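PDB 6B4R: KauB from Pseudomonas aeruginosa PAO1, which catalyses the NAD(P)+-dependent oxidation of aldehydes, aminoaldehydes among them, to the corresponding acids, with broad aldehyde specificity. Local coordinates for the interface of chains C and A and the interface of chains C and B. Sequence-based numbering; all coordinates share one arbitrary frame. Chains: chain A/B, KauB; chain C, KauB.

Distances here run between the centres of the C-alpha atoms of the contacts. Contacts 2 and 4, about 16 Å apart, both use strand 488-496 of chain C against chain B. Contacts 3 and 4 lie about 11 Å apart and use the same position of helix 438-447, A:His442 in contact 3 and B:His442 in contact 4, so the C-terminal tail of chain C meets both neighbours. Contact 1, a polar patch against chain A, stands 25 to 26 Å from the rest. The strand pairing suits the aldehyde dehydrogenase dimer, and the chain A contacts probably join dimers into the four-chain assembly. Contact 2 is centred about 8 Å from the active-site B:Glu267.

Contact 1: the interface of chains C and A. Residues chain C 84, 136-137, 139; chain A 130, 133-134, 464.
The last turn of helix 113-133 in chain A, with A:Trp130 and A:Glu133, docks on the 3-10 turn 135-137 of chain C, which presents C:Asp136 and C:Lys137. C:Lys137, bent at chi2 (-55°) and again at chi4, lays CE over the centre of the A:Trp130 indole face, 3.5 Å from the five-membered-ring centroid. Its ammonium NZ then reaches the carboxylate OE1 of A:Glu133 at 3.2 Å. That oxygen takes C:Lys137 on its anti lone pair and C:Lys84 NZ, 3.1 Å away, on its syn lone pair. Both lysines also salt-bridge C:Asp136: C:Lys84 NZ lies 2.6 Å from OD2, and C:Lys137 NZ meets OD1 from above the carboxylate plane. The two ammonium groups thus link carboxylates of different chains and probably offset their like charges. The C:Asp136 carboxylate stands 78° to the indole, whose NE1 gives OD2 a weak hydrogen bond. Nearby, the phenol OH of C:Tyr139 donates to the backbone O of A:Thr464 at 2.8 Å, the acceptor lying in the plane of the tyrosine ring at its edge. C:Lys84 comes from helix 80-96 and A:Thr464 from a loop, and the patch centre is about 23 Å from the active-site C:Glu267.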
ATOM      1  N   LYS C  84       1.079   5.346 -20.829  1.00 23.30           N
ATOM      2  CA  LYS C  84      -0.255   5.731 -20.394  1.00 19.98           C
ATOM      3  C   LYS C  84      -0.990   6.499 -21.486  1.00 27.09           C
ATOM      4  O   LYS C  84      -2.151   6.219 -21.776  1.00 28.41           O
ATOM      5  CB  LYS C  84      -0.177   6.589 -19.132  1.00 23.23           C
ATOM      6  CG  LYS C  84      -1.495   7.244 -18.750  1.00 29.23           C
ATOM      7  CD  LYS C  84      -1.390   7.986 -17.426  1.00 25.97           C
ATOM      8  CE  LYS C  84      -0.428   9.160 -17.524  1.00 25.72           C
ATOM      9  NZ  LYS C  84      -0.391   9.955 -16.266  1.00 23.14           N
ATOM     10  N   ASP C 136       1.117   5.037 -13.707  1.00 26.27           N
ATOM     11  CA  ASP C 136       2.006   5.872 -12.903  1.00 27.31           C
ATOM     12  C   ASP C 136       1.426   6.211 -11.535  1.00 23.92           C
ATOM     13  O   ASP C 136       1.885   7.142 -10.874  1.00 26.08           O
ATOM     14  CB  ASP C 136       2.385   7.150 -13.658  1.00 19.92           C
ATOM     15  CG  ASP C 136       1.176   7.912 -14.162  1.00 25.96           C
ATOM     16  OD1 ASP C 136       0.074   7.325 -14.208  1.00 30.80           O
ATOM     17  OD2 ASP C 136       1.332   9.099 -14.521  1.00 26.54           O
ATOM     18  N   LYS C 137       0.419   5.454 -11.110  1.00 25.68           N
ATOM     19  CA  LYS C 137      -0.160   5.638  -9.783  1.00 25.02           C
ATOM     20  C   LYS C 137       0.319   4.527  -8.860  1.00 25.52           C
ATOM     21  O   LYS C 137       0.129   4.587  -7.646  1.00 21.23           O
ATOM     22  CB  LYS C 137      -1.690   5.649  -9.843  1.00 16.79           C
ATOM     23  CG  LYS C 137      -2.273   6.596 -10.880  1.00 21.89           C
ATOM     24  CD  LYS C 137      -1.758   8.017 -10.692  1.00 30.92           C
ATOM     25  CE  LYS C 137      -2.403   8.979 -11.681  1.00 21.38           C
ATOM     26  NZ  LYS C 137      -2.191   8.552 -13.095  1.00 24.24           N
ATOM     27  N   TYR C 139       3.128   2.353  -6.951  1.00 30.40           N
ATOM     28  CA  TYR C 139       4.441   2.574  -6.362  1.00 28.45           C
ATOM     29  C   TYR C 139       5.078   1.266  -5.914  1.00 26.53           C
ATOM     30  O   TYR C 139       4.429   0.442  -5.270  1.00 27.34           O
ATOM     31  CB  TYR C 139       4.330   3.524  -5.167  1.00 25.17           C
ATOM     32  CG  TYR C 139       4.078   4.969  -5.543  1.00 29.78           C
ATOM     33  CD1 TYR C 139       5.117   5.890  -5.559  1.00 34.58           C
ATOM     34  CD2 TYR C 139       2.806   5.411  -5.880  1.00 28.58           C
ATOM     35  CE1 TYR C 139       4.896   7.211  -5.899  1.00 30.98           C
ATOM     36  CE2 TYR C 139       2.576   6.732  -6.221  1.00 30.04           C
ATOM     37  CZ  TYR C 139       3.627   7.625  -6.231  1.00 30.22           C
ATOM     38  OH  TYR C 139       3.410   8.941  -6.567  1.00 25.48           O
TER
ATOM     39  N   TRP A 130      -3.639  14.246 -13.780  1.00 28.34           N
ATOM     40  CA  TRP A 130      -2.999  13.193 -13.000  1.00 28.23           C
ATOM     41  C   TRP A 130      -3.779  12.921 -11.718  1.00 31.28           C
ATOM     42  O   TRP A 130      -3.986  11.769 -11.337  1.00 29.45           O
ATOM     43  CB  TRP A 130      -1.561  13.591 -12.664  1.00 29.80           C
ATOM     44  CG  TRP A 130      -0.706  12.477 -12.125  1.00 31.21           C
ATOM     45  CD1 TRP A 130       0.157  11.693 -12.836  1.00 27.99           C
ATOM     46  CD2 TRP A 130      -0.616  12.038 -10.762  1.00 24.06           C
ATOM     47  NE1 TRP A 130       0.774  10.792 -12.003  1.00 25.00           N
ATOM     48  CE2 TRP A 130       0.315  10.980 -10.726  1.00 22.42           C
ATOM     49  CE3 TRP A 130      -1.236  12.432  -9.572  1.00 25.31           C
ATOM     50  CZ2 TRP A 130       0.643  10.314  -9.545  1.00 24.23           C
ATOM     51  CZ3 TRP A 130      -0.911  11.767  -8.401  1.00 26.14           C
ATOM     52  CH2 TRP A 130       0.020  10.720  -8.397  1.00 20.87           C
ATOM     53  N   GLU A 133      -6.985  11.094 -12.674  1.00 24.39           N
ATOM     54  CA  GLU A 133      -6.722   9.708 -13.034  1.00 28.79           C
ATOM     55  C   GLU A 133      -6.474   8.839 -11.802  1.00 29.07           C
ATOM     56  O   GLU A 133      -6.619   7.619 -11.859  1.00 30.36           O
ATOM     57  CB  GLU A 133      -5.518   9.631 -13.978  1.00 30.14           C
ATOM     58  CG  GLU A 133      -5.759  10.248 -15.349  1.00 31.93           C
ATOM     59  CD  GLU A 133      -4.484  10.399 -16.170  1.00 33.80           C
ATOM     60  OE1 GLU A 133      -3.381  10.129 -15.641  1.00 24.59           O
ATOM     61  OE2 GLU A 133      -4.589  10.793 -17.352  1.00 32.69           O
ATOM     62  N   ALA A 134      -6.110   9.475 -10.693  1.00 24.80           N
ATOM     63  CA  ALA A 134      -5.724   8.759  -9.482  1.00 26.52           C
ATOM     64  C   ALA A 134      -6.882   8.538  -8.516  1.00 30.54           C
ATOM     65  O   ALA A 134      -6.745   7.800  -7.542  1.00 34.97           O
ATOM     66  CB  ALA A 134      -4.593   9.497  -8.776  1.00 26.45           C
ATOM     67  N   THR A 464       4.435  12.296  -9.704  1.00 28.44           N
ATOM     68  CA  THR A 464       4.567  11.153  -8.806  1.00 29.97           C
ATOM     69  C   THR A 464       5.458  11.466  -7.604  1.00 29.34           C
ATOM     70  O   THR A 464       5.581  10.656  -6.686  1.00 25.52           O
ATOM     71  CB  THR A 464       5.127   9.912  -9.533  1.00 26.08           C
ATOM     72  OG1 THR A 464       6.474  10.165  -9.949  1.00 27.44           O
ATOM     73  CG2 THR A 464       4.277   9.571 -10.752  1.00 21.21           C
TER

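Contact 2: the interface of chains C and B. Residues chain C 263, 489-490; chain B 451, 469-471, 477.
C:Glu489, at the start of strand 488-496, lies across B:Phe470 of chain B, and C:Leu490 beside it receives B:Arg477. These residues of chain C, with B:Arg477, bury the most surface in the patch. The C:Glu489 methylene CB sits over the phenyl face of B:Phe470, offset toward the rim and 3.7 Å from the ring centroid. A bend at chi2 (-93°) turns the carboxylate back along the ring, stacked at 20° to its plane. There it stands between two arginines: OE1 is 2.9 Å from C:Arg263 NH2 in a salt bridge within chain C, and OE2 is 3.7 Å from B:Arg477 NH2 in a longer one across the interface. The carboxylate probably balances both positive groups. C:Arg263 reaches over to the backbone of chain B as well, where NH1 makes a weak hydrogen bond with B:Lys471 O. B:Arg477 points its guanidinium edge at the backbone O of C:Leu490. B:Arg477 NH2 bonds C:Leu490 O in the carbonyl plane, on a lone pair, at 2.8 Å and 164° at the hydrogen, while NE adds a weak bond to the same oxygen. The acceptor lies in the guanidinium plane, so the group meets the strand edge-on. CE1, at the edge of the B:Phe470 ring, is 3.5 Å from C:Leu490 O. Alongside, the B:Arg477 methylene CG packs against methyl CD1 of C:Leu490 at 3.7 Å.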
ATOM      1  N   ARG C 263       4.956 -18.985 -16.307  1.00 29.25           N
ATOM      2  CA  ARG C 263       3.877 -18.621 -15.396  1.00 26.94           C
ATOM      3  C   ARG C 263       2.540 -18.833 -16.087  1.00 27.74           C
ATOM      4  O   ARG C 263       2.377 -18.489 -17.258  1.00 26.95           O
ATOM      5  CB  ARG C 263       3.998 -17.168 -14.932  1.00 32.72           C
ATOM      6  CG  ARG C 263       5.142 -16.904 -13.966  1.00 31.95           C
ATOM      7  CD  ARG C 263       6.388 -16.428 -14.693  1.00 36.86           C
ATOM      8  NE  ARG C 263       7.475 -16.137 -13.764  1.00 44.51           N
ATOM      9  CZ  ARG C 263       8.415 -17.009 -13.419  1.00 45.42           C
ATOM     10  NH1 ARG C 263       8.408 -18.233 -13.933  1.00 31.55           N
ATOM     11  NH2 ARG C 263       9.366 -16.656 -12.562  1.00 35.68           N
ATOM     12  N   GLU C 489       7.535  -9.308 -12.632  1.00 29.36           N
ATOM     13  CA  GLU C 489       8.344 -10.070 -11.693  1.00 29.50           C
ATOM     14  C   GLU C 489       8.842  -9.147 -10.589  1.00 28.53           C
ATOM     15  O   GLU C 489       9.080  -7.964 -10.821  1.00 26.21           O
ATOM     16  CB  GLU C 489       9.541 -10.700 -12.406  1.00 29.55           C
ATOM     17  CG  GLU C 489       9.186 -11.691 -13.498  1.00 32.85           C
ATOM     18  CD  GLU C 489       9.142 -13.123 -13.000  1.00 41.00           C
ATOM     19  OE1 GLU C 489       9.711 -14.003 -13.681  1.00 47.59           O
ATOM     20  OE2 GLU C 489       8.542 -13.369 -11.930  1.00 39.63           O
ATOM     21  N   LEU C 490       8.993  -9.691  -9.387  1.00 32.27           N
ATOM     22  CA  LEU C 490       9.544  -8.936  -8.270  1.00 25.58           C
ATOM     23  C   LEU C 490      11.064  -9.024  -8.253  1.00 32.18           C
ATOM     24  O   LEU C 490      11.639 -10.095  -8.449  1.00 33.15           O
ATOM     25  CB  LEU C 490       8.985  -9.461  -6.950  1.00 25.59           C
ATOM     26  CG  LEU C 490       7.553  -9.049  -6.626  1.00 30.05           C
ATOM     27  CD1 LEU C 490       7.072  -9.756  -5.373  1.00 26.46           C
ATOM     28  CD2 LEU C 490       7.478  -7.542  -6.453  1.00 29.99           C
TER
ATOM     29  N   GLY B 451      15.712 -12.398  -9.462  1.00 22.87           N
ATOM     30  CA  GLY B 451      14.813 -12.055  -8.376  1.00 20.81           C
ATOM     31  C   GLY B 451      15.513 -11.258  -7.298  1.00 22.90           C
ATOM     32  O   GLY B 451      14.921 -10.376  -6.676  1.00 25.59           O
ATOM     33  N   GLY B 469      12.823 -16.372  -8.232  1.00 24.60           N
ATOM     34  CA  GLY B 469      13.530 -16.290  -9.498  1.00 32.92           C
ATOM     35  C   GLY B 469      12.718 -15.874 -10.711  1.00 29.87           C
ATOM     36  O   GLY B 469      11.492 -15.969 -10.721  1.00 34.14           O
ATOM     37  N   PHE B 470      13.420 -15.396 -11.735  1.00 30.09           N
ATOM     38  CA  PHE B 470      12.823 -15.157 -13.043  1.00 36.29           C
ATOM     39  C   PHE B 470      12.904 -16.461 -13.828  1.00 33.00           C
ATOM     40  O   PHE B 470      13.616 -17.384 -13.429  1.00 40.40           O
ATOM     41  CB  PHE B 470      13.588 -14.076 -13.817  1.00 29.21           C
ATOM     42  CG  PHE B 470      13.376 -12.671 -13.309  1.00 29.76           C
ATOM     43  CD1 PHE B 470      13.091 -12.416 -11.978  1.00 25.06           C
ATOM     44  CD2 PHE B 470      13.474 -11.598 -14.181  1.00 36.47           C
ATOM     45  CE1 PHE B 470      12.910 -11.122 -11.529  1.00 26.73           C
ATOM     46  CE2 PHE B 470      13.291 -10.304 -13.739  1.00 27.95           C
ATOM     47  CZ  PHE B 470      13.009 -10.064 -12.411  1.00 26.76           C
ATOM     48  N   LYS B 471      12.179 -16.527 -14.941  1.00 35.30           N
ATOM     49  CA  LYS B 471      12.270 -17.651 -15.876  1.00 33.80           C
ATOM     50  C   LYS B 471      12.148 -19.031 -15.223  1.00 36.00           C
ATOM     51  O   LYS B 471      11.151 -19.325 -14.564  1.00 43.22           O
ATOM     52  CB  LYS B 471      13.554 -17.548 -16.708  1.00 33.71           C
ATOM     53  CG  LYS B 471      13.551 -16.375 -17.682  1.00 36.72           C
ATOM     54  CD  LYS B 471      14.800 -16.348 -18.553  1.00 31.19           C
ATOM     55  CE  LYS B 471      16.004 -15.840 -17.781  1.00 38.80           C
ATOM     56  NZ  LYS B 471      17.209 -15.728 -18.647  1.00 39.09           N
ATOM     57  N   ARG B 477       7.446 -15.595  -4.460  1.00 25.98           N
ATOM     58  CA  ARG B 477       8.528 -15.132  -3.604  1.00 20.52           C
ATOM     59  C   ARG B 477       8.382 -15.653  -2.173  1.00 22.07           C
ATOM     60  O   ARG B 477       7.275 -15.719  -1.639  1.00 26.04           O
ATOM     61  CB  ARG B 477       8.572 -13.597  -3.598  1.00 24.10           C
ATOM     62  CG  ARG B 477       8.862 -12.960  -4.954  1.00 19.50           C
ATOM     63  CD  ARG B 477      10.246 -13.346  -5.446  1.00 24.71           C
ATOM     64  NE  ARG B 477      10.595 -12.748  -6.734  1.00 25.26           N
ATOM     65  CZ  ARG B 477      10.448 -13.355  -7.907  1.00 27.78           C
ATOM     66  NH1 ARG B 477       9.949 -14.583  -7.967  1.00 20.77           N
ATOM     67  NH2 ARG B 477      10.803 -12.730  -9.023  1.00 22.99           N
TER

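Contact 3: the interface of chains C and A. Residues chain C 150, 497; chain A 442, 446.
Chi1 of 176° swings CG of C:Leu150 away from its backbone N, and chi2 of 63° turns methyl CD2 toward the imidazole of A:His442. C:Leu497 takes the other course: CG lies opposite the carbonyl carbon (chi1 -56°), directing both methyls at the same histidine. C:Leu150 CD2 stands above the imidazole plane of A:His442, just outside the rim at the CE1 corner, 3.6 Å from CE1; ND1 is a little farther off. The C:Leu497 methyls sit on that same side of the ring plane, farther toward the root of the side chain. CD1 of C:Leu497 meets the A:His442 CB methylene at 3.7 Å, and its CD2 lies slightly farther from that CB, with the ring carbon CD2 next. Each leucine crosses the histidine at about a right angle, C:Leu150 at the CE1 corner and C:Leu497 at the CB root. These leucine-histidine contacts are van der Waals in kind. A:Lys446, a turn farther along helix 438-447, runs past with its methylene CD 4.5 Å from C:Leu497 CD1, a loose neighbour. C:Leu150 belongs to strand 149-157, and C:Leu497 is the final residue, just beyond strand 488-496; the patch centre is about 40 Å from C:Glu267.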
ATOM      1  N   LEU C 150      20.484  -0.038   1.320  1.00 25.25           N
ATOM      2  CA  LEU C 150      19.261   0.351   0.622  1.00 27.44           C
ATOM      3  C   LEU C 150      18.606  -0.862  -0.030  1.00 25.33           C
ATOM      4  O   LEU C 150      19.222  -1.550  -0.844  1.00 27.07           O
ATOM      5  CB  LEU C 150      19.556   1.424  -0.429  1.00 22.79           C
ATOM      6  CG  LEU C 150      18.391   1.882  -1.313  1.00 27.06           C
ATOM      7  CD1 LEU C 150      17.297   2.547  -0.489  1.00 25.56           C
ATOM      8  CD2 LEU C 150      18.882   2.816  -2.409  1.00 26.11           C
ATOM      9  N   LEU C 497      25.798   0.295   1.207  1.00 33.47           N
ATOM     10  CA  LEU C 497      26.371   1.632   1.104  1.00 36.44           C
ATOM     11  C   LEU C 497      27.579   1.783   2.021  1.00 36.77           C
ATOM     12  O   LEU C 497      28.679   2.094   1.565  1.00 40.29           O
ATOM     13  CB  LEU C 497      25.319   2.688   1.442  1.00 32.39           C
ATOM     14  CG  LEU C 497      24.042   2.633   0.602  1.00 32.61           C
ATOM     15  CD1 LEU C 497      23.027   3.650   1.094  1.00 36.84           C
ATOM     16  CD2 LEU C 497      24.366   2.863  -0.863  1.00 45.37           C
TER
ATOM     17  N   HIS A 442      24.076   8.362  -2.225  1.00 33.15           N
ATOM     18  CA  HIS A 442      22.970   7.914  -1.383  1.00 32.19           C
ATOM     19  C   HIS A 442      23.109   8.372   0.065  1.00 32.87           C
ATOM     20  O   HIS A 442      22.140   8.829   0.670  1.00 38.54           O
ATOM     21  CB  HIS A 442      22.813   6.393  -1.446  1.00 25.18           C
ATOM     22  CG  HIS A 442      22.146   5.908  -2.696  1.00 25.48           C
ATOM     23  ND1 HIS A 442      20.813   6.132  -2.961  1.00 21.07           N
ATOM     24  CD2 HIS A 442      22.628   5.211  -3.751  1.00 25.46           C
ATOM     25  CE1 HIS A 442      20.502   5.593  -4.126  1.00 21.77           C
ATOM     26  NE2 HIS A 442      21.586   5.028  -4.627  1.00 21.90           N
ATOM     27  N   LYS A 446      20.596  11.002   2.028  1.00 36.33           N
ATOM     28  CA  LYS A 446      19.942  10.594   3.264  1.00 40.70           C
ATOM     29  C   LYS A 446      20.252  11.574   4.390  1.00 37.60           C
ATOM     30  O   LYS A 446      19.429  11.791   5.280  1.00 45.35           O
ATOM     31  CB  LYS A 446      20.365   9.175   3.659  1.00 34.28           C
ATOM     32  CG  LYS A 446      19.865   8.099   2.704  1.00 44.14           C
ATOM     33  CD  LYS A 446      20.430   6.722   3.032  1.00 42.78           C
ATOM     34  CE  LYS A 446      19.818   6.145   4.300  1.00 51.85           C
ATOM     35  NZ  LYS A 446      20.193   4.714   4.485  1.00 41.43           N
TER

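Contact 4: the interface of chains C and B. Residues chain C 493, 495; chain B 442, 445, 455.
C:Ile495 and B:Val455 lie side by side and point the same way, as neighbours in a parallel beta bridge between strand 488-496 of chain C and strand 452-455 of chain B. This sheet extension across subunits is a hallmark of aldehyde dehydrogenase dimers. The branches mesh: CG2 of C:Ile495 rests 3.9 Å from B:Val455 CB and 4.0 Å from its CG1, while CG1 of the isoleucine lies 3.9 Å from the valine CG2. From there the isoleucine runs on extended (chi2 168°), carrying CD1 past the valine to B:His442 on helix 438-447. The isoleucine and histidine side chains cross at about a right angle, and C:Ile495 CD1 comes to 3.5 Å from B:His442 CE1, above the ring plane but outside the rim at that corner. The CG1-CD1 branch thus touches both strand and helix of chain B. Two residues earlier on the same strand, C:Thr493 places methyl CG2 away from its backbone N and turns it to the helix, where B:Ala445 CB lies 4.2 Å off. B:Ala445 and B:His442 are three residues apart, about one helical turn, and so present a methyl and an imidazole side by side to strand 488-496. The centre of the patch is about 19 Å from the active-site B:Glu267.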
ATOM      1  N   THR C 493      16.479  -5.553  -4.896  1.00 30.49           N
ATOM      2  CA  THR C 493      17.813  -4.989  -5.061  1.00 27.98           C
ATOM      3  C   THR C 493      18.356  -4.455  -3.739  1.00 24.84           C
ATOM      4  O   THR C 493      17.960  -3.383  -3.284  1.00 27.69           O
ATOM      5  CB  THR C 493      17.826  -3.853  -6.100  1.00 23.59           C
ATOM      6  OG1 THR C 493      17.280  -4.324  -7.338  1.00 22.42           O
ATOM      7  CG2 THR C 493      19.246  -3.359  -6.332  1.00 23.64           C
ATOM      8  N   ILE C 495      21.345  -2.909  -1.824  1.00 28.91           N
ATOM      9  CA  ILE C 495      22.570  -2.165  -2.081  1.00 26.51           C
ATOM     10  C   ILE C 495      23.291  -1.823  -0.785  1.00 28.25           C
ATOM     11  O   ILE C 495      22.748  -1.126   0.071  1.00 28.31           O
ATOM     12  CB  ILE C 495      22.267  -0.851  -2.822  1.00 27.67           C
ATOM     13  CG1 ILE C 495      21.367  -1.118  -4.030  1.00 21.06           C
ATOM     14  CG2 ILE C 495      23.557  -0.155  -3.235  1.00 28.75           C
ATOM     15  CD1 ILE C 495      20.785   0.134  -4.636  1.00 27.83           C
TER
ATOM     16  N   HIS B 442      23.111   1.018 -10.703  1.00 35.78           N
ATOM     17  CA  HIS B 442      21.660   0.938 -10.855  1.00 30.13           C
ATOM     18  C   HIS B 442      21.229   0.408 -12.223  1.00 31.87           C
ATOM     19  O   HIS B 442      20.327  -0.422 -12.310  1.00 38.33           O
ATOM     20  CB  HIS B 442      21.003   2.297 -10.585  1.00 25.84           C
ATOM     21  CG  HIS B 442      20.987   2.687  -9.138  1.00 25.71           C
ATOM     22  ND1 HIS B 442      20.090   2.158  -8.234  1.00 29.14           N
ATOM     23  CD2 HIS B 442      21.754   3.558  -8.441  1.00 31.37           C
ATOM     24  CE1 HIS B 442      20.309   2.682  -7.042  1.00 25.93           C
ATOM     25  NE2 HIS B 442      21.312   3.536  -7.140  1.00 28.04           N
ATOM     26  N   ALA B 445      21.853  -3.329 -12.436  1.00 34.45           N
ATOM     27  CA  ALA B 445      20.908  -4.027 -11.571  1.00 33.44           C
ATOM     28  C   ALA B 445      19.526  -4.123 -12.211  1.00 35.49           C
ATOM     29  O   ALA B 445      18.867  -5.159 -12.126  1.00 37.81           O
ATOM     30  CB  ALA B 445      20.820  -3.335 -10.219  1.00 30.62           C
ATOM     31  N   VAL B 455      24.210  -5.481  -4.627  1.00 29.63           N
ATOM     32  CA  VAL B 455      25.222  -4.520  -5.046  1.00 29.38           C
ATOM     33  C   VAL B 455      26.261  -4.298  -3.949  1.00 29.55           C
ATOM     34  O   VAL B 455      25.914  -3.972  -2.813  1.00 30.63           O
ATOM     35  CB  VAL B 455      24.590  -3.169  -5.434  1.00 29.68           C
ATOM     36  CG1 VAL B 455      25.653  -2.217  -5.962  1.00 25.18           C
ATOM     37  CG2 VAL B 455      23.497  -3.374  -6.468  1.00 27.08           C
TER